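Local coordinates for Old Yellow Enzyme (Pichia, PDB 6AGZ), which probably catalyses the asymmetric reduction of the carbon-carbon double bond of enone compounds, using a bound flavin mononucleotide, at residues A[66-71]-A[110-115]; A[183-188]-A[237-242]; A[37-42]-A[80-85]; A[72-77]-A[126-131]. All blocks are in the same frame, centred on the assembly; numbering follows the deposited sequence.

How the interactions relate
Following the chain from the N terminus, interaction 3 opens first at 37-42 in the loop after barrel strand 29-31. Interactions 1 and 4 open at 66-71 and 72-77, before interaction 3 closes at 80-85; interaction 1 then closes at 110-115 and interaction 4 at 126-131. These three therefore cross one another rather than nest, and each touches the other two: Phe70 N meets Pro82 O, Leu114 N meets Phe75 O, and Met83 packs on Leu77. Interaction 2, 183-188 with 237-242, follows in series, joined to interaction 1 through neighbouring strands 106-112 and 183-187. Interactions 1 and 2 form part of the barrel wall that holds the flavin; 3 and 4 tie its surrounding loops.

Interaction 1: A[66-71]-A[110-115]; sequences TEATFG and QLWNLG. With FMN (flavin mononucleotide), chain C.
Thr69 and Leu111, followed by Phe70 and Trp112, form parallel beta bridges, with Trp112 N giving a short, nearly straight bond to Thr69 O (2.6 Å, 165°) and Thr69 N bonding to Gln110 O. Ala68 CB sits over one face of the Trp112 indole in a CH-pi contact, 3.5 Å from the centroid of the five-membered ring, while Leu114 CD2 lies over the opposite face. The phenyl ring of Phe70 runs beside the indole and points the same way; their planes are 13° apart, but the rings are offset and meet mainly at Phe70 CE1 and Trp112 CE3, 3.4 Å apart. Gln110 reaches the flavin with an extended chain, CG anti to the backbone N (chi1 -170°). Its OE1 accepts from FMN N3 at 2.9 Å and its NE2 donates to FMN O2 at 2.9 Å, a two-bond clasp that fixes the rotation of the carboxamide. Ala68 CB closes in beside it, 3.2 Å from FMN O4. Where strand 63-70 is irregular, the hydroxyls of Thr66 and Thr69 both donate to Glu67 O, from opposite faces of its carbonyl plane. In the TIM barrel, strands 63-70 and 106-112 are the outer members of a beta-alpha-beta unit completed by helix 87-102; strand 183-187 continues the sheet, its His187 ring meeting Trp112, and helix 158-179 packs on Leu111.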
# COMPACT_ATOMS: atom_id res chain seq x y z
N THR A 66 -21.97 12.88 -13.62
CA THR A 66 -23.38 12.58 -13.42
C THR A 66 -23.58 11.70 -12.20
O THR A 66 -22.67 11.00 -11.74
CB THR A 66 -23.97 11.88 -14.64
OG1 THR A 66 -23.49 10.53 -14.69
CG2 THR A 66 -23.58 12.59 -15.91
N GLU A 67 -24.80 11.75 -11.67
CA GLU A 67 -25.27 10.74 -10.73
C GLU A 67 -24.99 9.35 -11.28
O GLU A 67 -25.01 9.12 -12.49
CB GLU A 67 -26.77 10.92 -10.50
CG GLU A 67 -27.54 10.96 -11.81
CD GLU A 67 -28.84 11.74 -11.72
OE1 GLU A 67 -29.87 11.13 -11.36
OE2 GLU A 67 -28.82 12.95 -12.00
N ALA A 68 -24.71 8.41 -10.38
CA ALA A 68 -24.42 7.04 -10.78
C ALA A 68 -25.58 6.48 -11.60
O ALA A 68 -26.73 6.48 -11.16
CB ALA A 68 -24.17 6.18 -9.55
N THR A 69 -25.26 6.01 -12.80
CA THR A 69 -26.25 5.66 -13.81
C THR A 69 -26.17 4.18 -14.13
O THR A 69 -25.08 3.66 -14.42
CB THR A 69 -26.04 6.50 -15.08
OG1 THR A 69 -26.27 7.88 -14.79
CG2 THR A 69 -26.98 6.05 -16.18
N PHE A 70 -27.32 3.50 -14.09
CA PHE A 70 -27.37 2.08 -14.42
C PHE A 70 -26.99 1.86 -15.88
O PHE A 70 -27.51 2.54 -16.78
CB PHE A 70 -28.77 1.53 -14.15
CG PHE A 70 -29.25 1.74 -12.74
CD1 PHE A 70 -28.40 1.55 -11.67
CD2 PHE A 70 -30.56 2.12 -12.50
CE1 PHE A 70 -28.84 1.74 -10.37
CE2 PHE A 70 -31.01 2.32 -11.20
CZ PHE A 70 -30.15 2.13 -10.14
N GLY A 71 -26.09 0.92 -16.12
CA GLY A 71 -25.73 0.58 -17.49
C GLY A 71 -26.76 -0.27 -18.19
O GLY A 71 -26.87 -0.23 -19.42
N GLN A 110 -20.86 8.51 -14.62
CA GLN A 110 -20.49 7.37 -13.79
C GLN A 110 -21.48 6.24 -14.02
O GLN A 110 -22.70 6.45 -13.99
CB GLN A 110 -20.45 7.75 -12.31
CG GLN A 110 -19.84 6.67 -11.43
CD GLN A 110 -20.09 6.90 -9.95
OE1 GLN A 110 -21.22 7.16 -9.54
NE2 GLN A 110 -19.04 6.81 -9.15
N LEU A 111 -20.96 5.03 -14.26
CA LEU A 111 -21.79 3.86 -14.50
C LEU A 111 -21.97 3.08 -13.20
O LEU A 111 -20.99 2.76 -12.52
CB LEU A 111 -21.17 2.96 -15.57
CG LEU A 111 -21.15 3.52 -16.99
CD1 LEU A 111 -20.64 2.46 -17.97
CD2 LEU A 111 -22.54 4.01 -17.40
N TRP A 112 -23.22 2.76 -12.88
CA TRP A 112 -23.58 2.13 -11.62
C TRP A 112 -23.94 0.67 -11.84
O TRP A 112 -24.52 0.30 -12.86
CB TRP A 112 -24.77 2.85 -10.98
CG TRP A 112 -24.74 2.89 -9.47
CD1 TRP A 112 -23.78 2.40 -8.65
CD2 TRP A 112 -25.74 3.47 -8.62
NE1 TRP A 112 -24.11 2.63 -7.34
CE2 TRP A 112 -25.31 3.30 -7.29
CE3 TRP A 112 -26.95 4.13 -8.86
CZ2 TRP A 112 -26.06 3.74 -6.21
CZ3 TRP A 112 -27.69 4.58 -7.78
CH2 TRP A 112 -27.24 4.38 -6.47
N ASN A 113 -23.58 -0.17 -10.87
CA ASN A 113 -24.03 -1.56 -10.83
C ASN A 113 -24.20 -1.94 -9.37
O ASN A 113 -23.23 -1.94 -8.61
CB ASN A 113 -23.03 -2.50 -11.52
CG ASN A 113 -23.63 -3.86 -11.82
OD1 ASN A 113 -24.50 -4.35 -11.09
ND2 ASN A 113 -23.16 -4.49 -12.89
N LEU A 114 -25.44 -2.26 -8.98
CA LEU A 114 -25.78 -2.34 -7.56
C LEU A 114 -25.32 -3.65 -6.93
O LEU A 114 -24.77 -3.65 -5.83
CB LEU A 114 -27.28 -2.16 -7.38
CG LEU A 114 -27.82 -0.79 -7.80
CD1 LEU A 114 -29.29 -0.64 -7.43
CD2 LEU A 114 -26.99 0.32 -7.18
N GLY A 115 -25.54 -4.78 -7.61
CA GLY A 115 -25.22 -6.05 -6.99
C GLY A 115 -26.17 -6.34 -5.83
O GLY A 115 -27.38 -6.13 -5.92
N1 FMN C . -20.63 8.83 -4.92
C2 FMN C . -20.59 8.01 -6.03
O2 FMN C . -19.52 7.53 -6.41
N3 FMN C . -21.75 7.73 -6.73
C4 FMN C . -22.95 8.27 -6.31
O4 FMN C . -23.99 8.03 -6.93
C4A FMN C . -22.99 9.09 -5.19
N5 FMN C . -24.19 9.63 -4.78
C5A FMN C . -24.23 10.45 -3.67
C6 FMN C . -25.45 10.98 -3.27
C7 FMN C . -25.50 11.81 -2.15
C7M FMN C . -26.81 12.39 -1.71
C8 FMN C . -24.35 12.10 -1.44
C8M FMN C . -24.40 12.99 -0.23
C9 FMN C . -23.13 11.56 -1.85
C9A FMN C . -23.07 10.73 -2.97
N10 FMN C . -21.86 10.19 -3.38
C10 FMN C . -21.82 9.37 -4.49
C1' FMN C . -20.60 10.50 -2.63
C2' FMN C . -20.06 11.83 -3.16
O2' FMN C . -19.75 11.69 -4.53
C3' FMN C . -18.84 12.34 -2.40
O3' FMN C . -17.76 11.44 -2.55
C4' FMN C . -19.16 12.53 -0.92
O4' FMN C . -20.37 13.23 -0.78
C5' FMN C . -18.06 13.31 -0.20
O5' FMN C . -17.85 14.54 -0.86
P FMN C . -18.31 15.92 -0.17
O1P FMN C . -17.74 15.99 1.22
O2P FMN C . -17.81 17.09 -0.98
O3P FMN C . -19.82 15.96 -0.12

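Interaction 2: A[183-188]-A[237-242]; sequences MVEVHS and AVRLSP. With FMN (flavin mononucleotide), chain C.
Glu185 lays its OE2 against the aliphatic part of Arg239, 3.4 Å from Arg239 CB, as the two side chains pass obliquely. Their carboxylate and guanidinium planes are 76° apart, and Glu185 OE2 stays 4.5 Å from Arg239 NE, too far for a salt bridge, so any attraction would act at a distance; Glu185 OE1 is held by Tyr281. A bend at chi3 (-137°) turns NE of Arg239 off the extended course. Beyond it, Arg239 NH1 donates to FMN O2 at 2.8 Å and to FMN O2' at 2.9 Å, with a weaker bond from Arg239 NH2 to FMN O3'. FMN N1 lies in the guanidinium plane at its edge, where the positive charge would probably stabilise negative charge on the N1-O2 side of a reduced flavin. His187, on the same side of the sheet, places one ring face under FMN O2, its NE2 3.4 Å from that oxygen. Parallel bonds join the backbones, the last, Ser188 N to Arg239 O, weak, and a water links Ser188 O to Ser241 N. The strands stand as neighbours in the barrel wall: Val186 and Val238 turn outward, where helix 218-231 packs on Val186 and helix 258-274 on Val238 and Leu240.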
# COMPACT_ATOMS: atom_id res chain seq x y z
N MET A 183 -16.16 11.63 -20.58
CA MET A 183 -15.61 10.42 -20.00
C MET A 183 -16.74 9.51 -19.55
O MET A 183 -17.91 9.91 -19.51
CB MET A 183 -14.69 10.70 -18.80
CG MET A 183 -13.49 11.57 -19.11
SD MET A 183 -13.81 13.30 -18.72
CE MET A 183 -12.18 14.00 -18.98
N VAL A 184 -16.37 8.28 -19.22
CA VAL A 184 -17.27 7.34 -18.55
C VAL A 184 -16.52 6.80 -17.34
O VAL A 184 -15.37 6.35 -17.46
CB VAL A 184 -17.73 6.22 -19.51
CG1 VAL A 184 -16.59 5.28 -19.91
CG2 VAL A 184 -18.89 5.46 -18.90
N GLU A 185 -17.14 6.90 -16.17
CA GLU A 185 -16.48 6.58 -14.91
C GLU A 185 -17.06 5.29 -14.36
O GLU A 185 -18.27 5.19 -14.13
CB GLU A 185 -16.64 7.71 -13.89
CG GLU A 185 -16.09 7.36 -12.52
CD GLU A 185 -16.22 8.50 -11.53
OE1 GLU A 185 -16.10 9.67 -11.94
OE2 GLU A 185 -16.45 8.22 -10.33
N VAL A 186 -16.20 4.31 -14.13
CA VAL A 186 -16.61 3.02 -13.59
C VAL A 186 -16.71 3.14 -12.07
O VAL A 186 -15.70 3.36 -11.39
CB VAL A 186 -15.65 1.91 -14.01
CG1 VAL A 186 -15.98 0.64 -13.27
CG2 VAL A 186 -15.73 1.68 -15.51
N HIS A 187 -17.92 3.03 -11.55
CA HIS A 187 -18.16 3.05 -10.11
C HIS A 187 -17.74 1.70 -9.53
O HIS A 187 -18.39 0.68 -9.78
CB HIS A 187 -19.63 3.35 -9.81
CG HIS A 187 -19.91 3.67 -8.38
ND1 HIS A 187 -19.04 3.36 -7.35
CD2 HIS A 187 -20.97 4.28 -7.79
CE1 HIS A 187 -19.55 3.76 -6.20
NE2 HIS A 187 -20.72 4.32 -6.44
N SER A 188 -16.65 1.69 -8.78
CA SER A 188 -16.13 0.48 -8.16
C SER A 188 -15.91 0.70 -6.67
O SER A 188 -14.95 0.20 -6.08
CB SER A 188 -14.83 0.04 -8.83
OG SER A 188 -14.39 -1.21 -8.33
N ALA A 237 -12.59 6.34 -16.67
CA ALA A 237 -12.17 6.62 -15.31
C ALA A 237 -12.72 5.53 -14.40
O ALA A 237 -13.41 4.61 -14.85
CB ALA A 237 -12.64 8.01 -14.86
N VAL A 238 -12.42 5.64 -13.11
CA VAL A 238 -12.85 4.66 -12.12
C VAL A 238 -12.83 5.33 -10.75
O VAL A 238 -12.03 6.24 -10.51
CB VAL A 238 -11.96 3.39 -12.17
CG1 VAL A 238 -10.53 3.72 -11.75
CG2 VAL A 238 -12.54 2.28 -11.30
N ARG A 239 -13.71 4.88 -9.87
CA ARG A 239 -13.73 5.36 -8.49
C ARG A 239 -13.50 4.20 -7.53
O ARG A 239 -14.08 3.12 -7.71
CB ARG A 239 -15.04 6.07 -8.15
CG ARG A 239 -15.00 6.73 -6.77
CD ARG A 239 -16.18 7.66 -6.55
NE ARG A 239 -15.75 8.90 -5.92
CZ ARG A 239 -16.57 9.80 -5.38
NH1 ARG A 239 -17.88 9.58 -5.39
NH2 ARG A 239 -16.09 10.90 -4.83
N LEU A 240 -12.67 4.44 -6.52
CA LEU A 240 -12.34 3.44 -5.51
C LEU A 240 -12.48 4.06 -4.12
O LEU A 240 -12.24 5.25 -3.93
CB LEU A 240 -10.91 2.90 -5.70
CG LEU A 240 -10.58 2.31 -7.07
CD1 LEU A 240 -9.08 2.18 -7.26
CD2 LEU A 240 -11.26 0.96 -7.25
N SER A 241 -12.86 3.23 -3.16
CA SER A 241 -13.03 3.65 -1.76
C SER A 241 -12.42 2.60 -0.85
O SER A 241 -13.13 1.82 -0.21
CB SER A 241 -14.50 3.88 -1.43
OG SER A 241 -15.24 2.67 -1.52
N PRO A 242 -11.08 2.55 -0.78
CA PRO A 242 -10.43 1.46 -0.03
C PRO A 242 -10.80 1.41 1.45
O PRO A 242 -10.87 0.31 2.02
CB PRO A 242 -8.94 1.74 -0.22
CG PRO A 242 -8.86 2.60 -1.45
CD PRO A 242 -10.10 3.44 -1.42
N1 FMN C . -20.63 8.83 -4.92
C2 FMN C . -20.59 8.01 -6.03
O2 FMN C . -19.52 7.53 -6.41
N3 FMN C . -21.75 7.73 -6.73
C4 FMN C . -22.95 8.27 -6.31
O4 FMN C . -23.99 8.03 -6.93
C4A FMN C . -22.99 9.09 -5.19
N5 FMN C . -24.19 9.63 -4.78
C5A FMN C . -24.23 10.45 -3.67
C6 FMN C . -25.45 10.98 -3.27
C7 FMN C . -25.50 11.81 -2.15
C7M FMN C . -26.81 12.39 -1.71
C8 FMN C . -24.35 12.10 -1.44
C8M FMN C . -24.40 12.99 -0.23
C9 FMN C . -23.13 11.56 -1.85
C9A FMN C . -23.07 10.73 -2.97
N10 FMN C . -21.86 10.19 -3.38
C10 FMN C . -21.82 9.37 -4.49
C1' FMN C . -20.60 10.50 -2.63
C2' FMN C . -20.06 11.83 -3.16
O2' FMN C . -19.75 11.69 -4.53
C3' FMN C . -18.84 12.34 -2.40
O3' FMN C . -17.76 11.44 -2.55
C4' FMN C . -19.16 12.53 -0.92
O4' FMN C . -20.37 13.23 -0.78
C5' FMN C . -18.06 13.31 -0.20
O5' FMN C . -17.85 14.54 -0.86
P FMN C . -18.31 15.92 -0.17
O1P FMN C . -17.74 15.99 1.22
O2P FMN C . -17.81 17.09 -0.98
O3P FMN C . -19.82 15.96 -0.12
O HOH W 1 -13.74 0.46 -3.62

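Interaction 3: A[37-42]-A[80-85]; sequences FRNTSD and NGPMIY
Asn80 O is gripped by a single residue twice over: Asn39 ND2 donates to it at 3.3 Å, and Asn39 N adds a weak bond at 3.4 Å. The first torsion of Asn39 (chi1 -56°) keeps CG beside the backbone N, and ND2 and the backbone N-H then share one acceptor. The side-chain donor stands above the Asn80 carbonyl plane, although the oxygen lies near the plane of the Asn39 carboxamide. Phe37 CA brings a C-H to the same oxygen at 3.3 Å, and the edge of the Phe37 ring, not its face, meets Asn80 O and Gly81 CA. The favour is returned by Asn80 ND2, which gives Asn39 O the shortest direct bond between the loops, 2.8 Å and fairly straight at 166°, with that oxygen almost exactly in the Asn80 amide plane. Asn39 also crosses Pro82 at about a right angle, its ND2 3.6 Å from Pro82 CG. One water joins Asn80 N to Ser41 O. Gly81 O is buried without a polar partner and faces Asn39 CB at 3.3 Å. Two barrel loops, those following strands 29-31 and 63-70, are thus joined by two asparagines, each side-chain amide donating to the other's backbone carbonyl. The bonds across the contact are all between neutral groups, while Asn39 ND2 has its strongest partner in Glu67 OE1, which ties the pair to a carboxylate on barrel strand 63-70.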
# COMPACT_ATOMS: atom_id res chain seq x y z
N PHE A 37 -32.18 10.79 -7.60
CA PHE A 37 -33.45 10.12 -7.87
C PHE A 37 -34.50 11.09 -8.41
O PHE A 37 -35.64 11.13 -7.95
CB PHE A 37 -33.97 9.39 -6.63
CG PHE A 37 -33.10 8.26 -6.18
CD1 PHE A 37 -32.57 7.37 -7.10
CD2 PHE A 37 -32.80 8.09 -4.84
CE1 PHE A 37 -31.76 6.32 -6.69
CE2 PHE A 37 -31.99 7.05 -4.42
CZ PHE A 37 -31.47 6.16 -5.34
N ARG A 38 -34.10 11.89 -9.40
CA ARG A 38 -35.02 12.80 -10.08
C ARG A 38 -35.30 12.36 -11.52
O ARG A 38 -35.72 13.18 -12.35
CB ARG A 38 -34.49 14.23 -10.05
CG ARG A 38 -35.08 15.09 -8.93
CD ARG A 38 -34.59 14.64 -7.56
NE ARG A 38 -35.00 15.57 -6.51
CZ ARG A 38 -34.51 15.56 -5.27
NH1 ARG A 38 -33.59 14.67 -4.93
NH2 ARG A 38 -34.94 16.44 -4.38
N ASN A 39 -35.06 11.09 -11.83
CA ASN A 39 -35.47 10.52 -13.10
C ASN A 39 -36.91 10.04 -13.01
O ASN A 39 -37.50 9.96 -11.93
CB ASN A 39 -34.55 9.35 -13.49
CG ASN A 39 -33.09 9.75 -13.55
OD1 ASN A 39 -32.55 10.03 -14.61
ND2 ASN A 39 -32.44 9.76 -12.39
N THR A 40 -37.49 9.71 -14.17
CA THR A 40 -38.82 9.14 -14.18
C THR A 40 -38.79 7.72 -13.60
O THR A 40 -37.73 7.13 -13.38
CB THR A 40 -39.39 9.11 -15.59
OG1 THR A 40 -38.59 8.25 -16.42
CG2 THR A 40 -39.40 10.51 -16.19
N SER A 41 -39.98 7.18 -13.35
CA SER A 41 -40.07 5.77 -12.98
C SER A 41 -39.58 4.87 -14.10
O SER A 41 -39.24 3.71 -13.84
CB SER A 41 -41.51 5.41 -12.60
OG SER A 41 -42.36 5.42 -13.74
N ASP A 42 -39.52 5.38 -15.32
CA ASP A 42 -38.94 4.70 -16.47
C ASP A 42 -37.42 4.84 -16.53
O ASP A 42 -36.81 4.35 -17.48
CB ASP A 42 -39.54 5.25 -17.76
CG ASP A 42 -40.38 4.22 -18.49
OD1 ASP A 42 -40.67 3.17 -17.90
OD2 ASP A 42 -40.75 4.48 -19.66
N ASN A 80 -36.69 5.43 -9.69
CA ASN A 80 -36.37 6.76 -10.23
C ASN A 80 -34.87 6.99 -10.33
O ASN A 80 -34.40 8.13 -10.30
CB ASN A 80 -37.04 7.87 -9.41
CG ASN A 80 -38.55 7.73 -9.37
OD1 ASN A 80 -39.09 6.96 -8.59
ND2 ASN A 80 -39.23 8.48 -10.23
N GLY A 81 -34.10 5.91 -10.46
CA GLY A 81 -32.69 6.02 -10.77
C GLY A 81 -32.46 6.29 -12.24
O GLY A 81 -33.38 6.27 -13.07
N PRO A 82 -31.21 6.56 -12.59
CA PRO A 82 -30.87 6.84 -13.99
C PRO A 82 -30.43 5.59 -14.75
O PRO A 82 -30.00 4.59 -14.18
CB PRO A 82 -29.70 7.84 -13.87
CG PRO A 82 -29.33 7.88 -12.38
CD PRO A 82 -30.05 6.75 -11.71
N MET A 83 -30.53 5.69 -16.08
CA MET A 83 -30.14 4.59 -16.95
C MET A 83 -29.74 5.15 -18.31
O MET A 83 -30.26 6.18 -18.75
CB MET A 83 -31.26 3.55 -17.10
CG MET A 83 -30.79 2.21 -17.63
SD MET A 83 -32.11 0.98 -17.75
CE MET A 83 -32.45 0.68 -16.02
N ILE A 84 -28.80 4.47 -18.97
CA ILE A 84 -28.27 4.88 -20.26
C ILE A 84 -28.49 3.75 -21.27
O ILE A 84 -27.69 3.53 -22.18
CB ILE A 84 -26.78 5.29 -20.13
CG1 ILE A 84 -26.26 5.97 -21.40
CG2 ILE A 84 -25.92 4.10 -19.71
CD1 ILE A 84 -26.59 7.45 -21.49
N TYR A 85 -29.60 3.02 -21.11
CA TYR A 85 -29.81 1.76 -21.82
C TYR A 85 -30.71 1.92 -23.05
O TYR A 85 -30.29 1.60 -24.17
CB TYR A 85 -30.39 0.72 -20.86
CG TYR A 85 -30.49 -0.67 -21.42
CD1 TYR A 85 -29.35 -1.44 -21.63
CD2 TYR A 85 -31.72 -1.24 -21.72
CE1 TYR A 85 -29.43 -2.72 -22.14
CE2 TYR A 85 -31.81 -2.52 -22.22
CZ TYR A 85 -30.67 -3.25 -22.43
OH TYR A 85 -30.76 -4.53 -22.94
O HOH W 2 -31.81 8.40 -16.77
O HOH W 3 -38.60 3.48 -10.77

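Interaction 4: A[72-77]-A[126-131]; sequences APQFGL and HGLPFL
Leu77, joined to Gly76 by a cis peptide bond, sets its CD1 over one face of the His126 imidazole. The methyl is 4.0 Å from the ring centroid in a CH-pi contact, displaced to the rim nearest ND1 and CG, and the two side chains cross at about a right angle. His126 ND1 is itself bonded to Leu122 O, which restrains the ring beneath the methyl. The one hydrogen bond between the segments comes from Gln74: its NE2 donates to Pro129 O at 3.1 Å (161°), with the oxygen in the plane of the Gln74 amide but the donor well above the Pro129 carbonyl plane. With CG of Gln74 anti to the backbone N, a bend at chi2 (63°) turns CD toward Leu131 CD1. The other end of the amide, Gln74 OE1, rests among carbons, 3.2 Å from Pro129 CD and 3.4 Å from Leu128 CD2, while Leu131 CD1 crosses beside NE2 at 3.6 Å. Leu128 also packs on Pro73, its CD1 3.8 Å from Pro73 CB. Gly127, with positive phi, closes helix 120-125 in a Schellman motif, and from there the chain runs on into strand 130-132. The 3-10 turn 73-75, in the long loop between barrel strand 63-70 and helix 87-102, is in this way fastened to the segment joining helix 120-125 to the small parallel sheet of strands 130-132 and 153-155, with Phe75 meeting helix 158-179 through Tyr168.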
# COMPACT_ATOMS: atom_id res chain seq x y z
N ALA A 72 -27.54 -1.03 -17.43
CA ALA A 72 -28.57 -1.91 -17.98
C ALA A 72 -29.58 -2.18 -16.88
O ALA A 72 -29.32 -1.88 -15.70
CB ALA A 72 -27.95 -3.22 -18.51
N PRO A 73 -30.75 -2.73 -17.22
CA PRO A 73 -31.72 -3.08 -16.16
C PRO A 73 -31.15 -3.98 -15.08
O PRO A 73 -31.46 -3.79 -13.90
CB PRO A 73 -32.84 -3.77 -16.95
CG PRO A 73 -32.81 -3.11 -18.28
CD PRO A 73 -31.35 -2.83 -18.56
N GLN A 74 -30.31 -4.95 -15.45
CA GLN A 74 -29.70 -5.82 -14.45
C GLN A 74 -28.72 -5.08 -13.56
O GLN A 74 -28.43 -5.55 -12.45
CB GLN A 74 -29.01 -7.00 -15.14
CG GLN A 74 -28.50 -8.09 -14.20
CD GLN A 74 -29.62 -8.77 -13.43
OE1 GLN A 74 -30.42 -9.51 -14.00
NE2 GLN A 74 -29.68 -8.51 -12.13
N PHE A 75 -28.20 -3.93 -14.00
CA PHE A 75 -27.30 -3.14 -13.18
C PHE A 75 -28.00 -2.46 -12.01
O PHE A 75 -27.32 -1.98 -11.09
CB PHE A 75 -26.58 -2.08 -14.02
CG PHE A 75 -25.43 -2.62 -14.83
CD1 PHE A 75 -25.41 -3.93 -15.28
CD2 PHE A 75 -24.35 -1.80 -15.14
CE1 PHE A 75 -24.34 -4.41 -16.01
CE2 PHE A 75 -23.28 -2.27 -15.87
CZ PHE A 75 -23.28 -3.58 -16.31
N GLY A 76 -29.33 -2.39 -12.02
CA GLY A 76 -30.07 -1.73 -10.96
C GLY A 76 -30.59 -2.68 -9.90
O GLY A 76 -30.00 -3.74 -9.68
N LEU A 77 -31.68 -2.31 -9.23
CA LEU A 77 -32.40 -1.06 -9.52
C LEU A 77 -32.79 -0.31 -8.25
O LEU A 77 -33.00 -0.91 -7.19
CB LEU A 77 -33.67 -1.35 -10.33
CG LEU A 77 -33.57 -1.83 -11.78
CD1 LEU A 77 -34.91 -2.39 -12.23
CD2 LEU A 77 -33.15 -0.69 -12.69
N HIS A 126 -39.37 -6.14 -12.22
CA HIS A 126 -38.83 -6.07 -13.57
C HIS A 126 -38.31 -7.42 -14.06
O HIS A 126 -37.61 -7.46 -15.08
CB HIS A 126 -37.73 -5.01 -13.65
CG HIS A 126 -38.25 -3.61 -13.59
ND1 HIS A 126 -38.57 -2.98 -12.41
CD2 HIS A 126 -38.52 -2.72 -14.58
CE1 HIS A 126 -39.00 -1.76 -12.67
NE2 HIS A 126 -38.98 -1.57 -13.98
N GLY A 127 -38.63 -8.51 -13.36
CA GLY A 127 -38.26 -9.83 -13.82
C GLY A 127 -36.78 -10.13 -13.77
O GLY A 127 -36.29 -10.92 -14.59
N LEU A 128 -36.05 -9.53 -12.84
CA LEU A 128 -34.60 -9.66 -12.79
C LEU A 128 -34.16 -10.30 -11.48
O LEU A 128 -34.76 -10.07 -10.43
CB LEU A 128 -33.93 -8.30 -12.95
CG LEU A 128 -34.15 -7.60 -14.29
CD1 LEU A 128 -33.86 -6.12 -14.18
CD2 LEU A 128 -33.30 -8.25 -15.37
N PRO A 129 -33.10 -11.11 -11.52
CA PRO A 129 -32.58 -11.72 -10.29
C PRO A 129 -31.76 -10.72 -9.47
O PRO A 129 -31.49 -9.60 -9.89
CB PRO A 129 -31.71 -12.86 -10.80
CG PRO A 129 -31.28 -12.42 -12.16
CD PRO A 129 -32.44 -11.65 -12.72
N PHE A 130 -31.37 -11.18 -8.29
CA PHE A 130 -30.64 -10.38 -7.31
C PHE A 130 -29.24 -10.98 -7.20
O PHE A 130 -29.06 -12.05 -6.60
CB PHE A 130 -31.38 -10.39 -5.97
CG PHE A 130 -30.82 -9.46 -4.94
CD1 PHE A 130 -30.45 -8.17 -5.28
CD2 PHE A 130 -30.72 -9.86 -3.62
CE1 PHE A 130 -29.95 -7.30 -4.32
CE2 PHE A 130 -30.22 -9.00 -2.66
CZ PHE A 130 -29.84 -7.72 -3.01
N LEU A 131 -28.25 -10.31 -7.78
CA LEU A 131 -26.95 -10.90 -8.05
C LEU A 131 -25.85 -10.29 -7.19
O LEU A 131 -25.96 -9.15 -6.71
CB LEU A 131 -26.60 -10.76 -9.53
CG LEU A 131 -27.64 -11.32 -10.49
CD1 LEU A 131 -27.21 -11.13 -11.94
CD2 LEU A 131 -27.92 -12.78 -10.19